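Local coordinates for agmatinase (Deinococcus radiodurans, PDB 1WOH), which probably hydrolyses agmatine to putrescine and urea, as a manganese-dependent member of the arginase (ureohydrolase) family, at residues T73-G77 with V78-D82. Sequence-based numbering, arbitrary orientation.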
loop_
_atom_site.group_PDB
_atom_site.type_symbol
_atom_site.label_atom_id
_atom_site.label_comp_id
_atom_site.label_asym_id
_atom_site.label_seq_id
_atom_site.Cartn_x
_atom_site.Cartn_y
_atom_site.Cartn_z
ATOM N N THR A 73 9.234 -7.122 -38.136
ATOM C CA THR A 73 9.800 -7.651 -36.901
ATOM C C THR A 73 11.136 -7.010 -36.546
ATOM O O THR A 73 11.977 -6.776 -37.414
ATOM C CB THR A 73 9.993 -9.172 -37.000
ATOM O OG1 THR A 73 8.721 -9.790 -37.231
ATOM C CG2 THR A 73 10.599 -9.730 -35.709
ATOM N N ARG A 74 11.323 -6.724 -35.261
ATOM C CA ARG A 74 12.568 -6.122 -34.795
ATOM C C ARG A 74 13.233 -7.044 -33.785
ATOM O O ARG A 74 12.559 -7.784 -33.071
ATOM C CB ARG A 74 12.299 -4.740 -34.189
ATOM C CG ARG A 74 12.002 -3.673 -35.243
ATOM C CD ARG A 74 11.887 -2.288 -34.645
ATOM N NE ARG A 74 10.750 -2.175 -33.741
ATOM C CZ ARG A 74 10.423 -1.063 -33.088
ATOM N NH1 ARG A 74 11.150 0.037 -33.242
ATOM N NH2 ARG A 74 9.367 -1.052 -32.285
ATOM N N LEU A 75 14.561 -6.997 -33.745
ATOM C CA LEU A 75 15.373 -7.836 -32.871
ATOM C C LEU A 75 15.326 -9.309 -33.262
ATOM O O LEU A 75 15.606 -10.192 -32.452
ATOM C CB LEU A 75 14.964 -7.667 -31.402
ATOM C CG LEU A 75 15.287 -6.291 -30.814
ATOM C CD1 LEU A 75 14.877 -6.261 -29.344
ATOM C CD2 LEU A 75 16.779 -5.995 -30.952
ATOM N N GLN A 76 14.980 -9.580 -34.515
ATOM C CA GLN A 76 14.931 -10.960 -34.979
ATOM C C GLN A 76 16.357 -11.506 -35.041
ATOM O O GLN A 76 17.229 -10.922 -35.685
ATOM C CB GLN A 76 14.284 -11.037 -36.364
ATOM C CG GLN A 76 14.322 -12.427 -36.979
ATOM C CD GLN A 76 13.535 -13.450 -36.178
ATOM O OE1 GLN A 76 13.701 -14.656 -36.361
ATOM N NE2 GLN A 76 12.665 -12.973 -35.296
ATOM N N GLY A 77 16.595 -12.619 -34.357
ATOM C CA GLY A 77 17.921 -13.210 -34.361
ATOM C C GLY A 77 18.922 -12.538 -33.438
ATOM O O GLY A 77 20.084 -12.939 -33.378
ATOM N N VAL A 78 18.490 -11.507 -32.720
ATOM C CA VAL A 78 19.388 -10.819 -31.798
ATOM C C VAL A 78 19.439 -11.624 -30.504
ATOM O O VAL A 78 18.415 -11.843 -29.857
ATOM C CB VAL A 78 18.903 -9.382 -31.511
ATOM C CG1 VAL A 78 19.851 -8.691 -30.533
ATOM C CG2 VAL A 78 18.839 -8.595 -32.814
ATOM N N THR A 79 20.634 -12.075 -30.137
ATOM C CA THR A 79 20.801 -12.884 -28.936
ATOM C C THR A 79 20.967 -12.055 -27.663
ATOM O O THR A 79 21.599 -10.992 -27.677
ATOM C CB THR A 79 22.011 -13.837 -29.069
ATOM O OG1 THR A 79 23.217 -13.078 -29.213
ATOM C CG2 THR A 79 21.843 -14.734 -30.290
ATOM N N PHE A 80 20.394 -12.568 -26.576
ATOM C CA PHE A 80 20.440 -11.927 -25.260
ATOM C C PHE A 80 21.054 -12.837 -24.198
ATOM O O PHE A 80 21.049 -14.061 -24.323
ATOM C CB PHE A 80 19.025 -11.556 -24.789
ATOM C CG PHE A 80 18.454 -10.339 -25.452
ATOM C CD1 PHE A 80 18.080 -10.361 -26.791
ATOM C CD2 PHE A 80 18.287 -9.163 -24.726
ATOM C CE1 PHE A 80 17.545 -9.223 -27.400
ATOM C CE2 PHE A 80 17.753 -8.017 -25.320
ATOM C CZ PHE A 80 17.383 -8.045 -26.661
ATOM N N ALA A 81 21.574 -12.226 -23.141
ATOM C CA ALA A 81 22.151 -12.964 -22.027
ATOM C C ALA A 81 21.977 -12.107 -20.772
ATOM O O ALA A 81 21.925 -10.885 -20.858
ATOM C CB ALA A 81 23.633 -13.236 -22.274
ATOM N N ASP A 82 21.871 -12.750 -19.615
ATOM C CA ASP A 82 21.741 -12.018 -18.355
ATOM C C ASP A 82 22.949 -12.424 -17.521
ATOM O O ASP A 82 23.026 -13.561 -17.057
ATOM C CB ASP A 82 20.445 -12.406 -17.626
ATOM C CG ASP A 82 20.187 -11.543 -16.402
ATOM O OD1 ASP A 82 21.175 -11.097 -15.782
ATOM O OD2 ASP A 82 19.008 -11.317 -16.052
HETATM O O HOH W 1 15.769 -11.278 -29.950
#
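Leu-75 and Val-78 touch across a tight bend in the chain, and their branches cross at a slant. CD2 of Leu-75 lies 3.8 Å from CG2 of Val-78, and that same CG2 also presses on the backbone of Leu-75, 3.5 Å from its CA. Val-78 holds CG1 anti to its own N (chi1 179°), which leaves CG2 beside the N and turned back over the start of the bend. The other branch of Leu-75 runs on to Phe-80: CD1 meets CZ at 4.1 Å, at the rim of the ring and near its plane, with the two side chains roughly perpendicular. Leu-75 thus gives each partner one methyl. In the backbone of the bend, Val-78 N donates to Leu-75 O (3.2 Å). The bond is fairly straight at the hydrogen (162°), but the donor sits well above the carbonyl plane. A water also donates to Leu-75 O and to Val-78 O, at 2.7 Å each, so the Leu-75 carbonyl is gripped twice. Helix 284-302 touches Leu-75 through Cys-298 and Phe-80 through Met-294. The bend is a type II beta turn from Leu-75 to Val-78, with Gly-77 at its third position, where a positive phi would push a CB against the carbonyl O of Gln-76; it leads from strand 73-74 into strand 80-85, an outermost strand within this chain of the parallel sheet of the arginase-type alpha/beta fold.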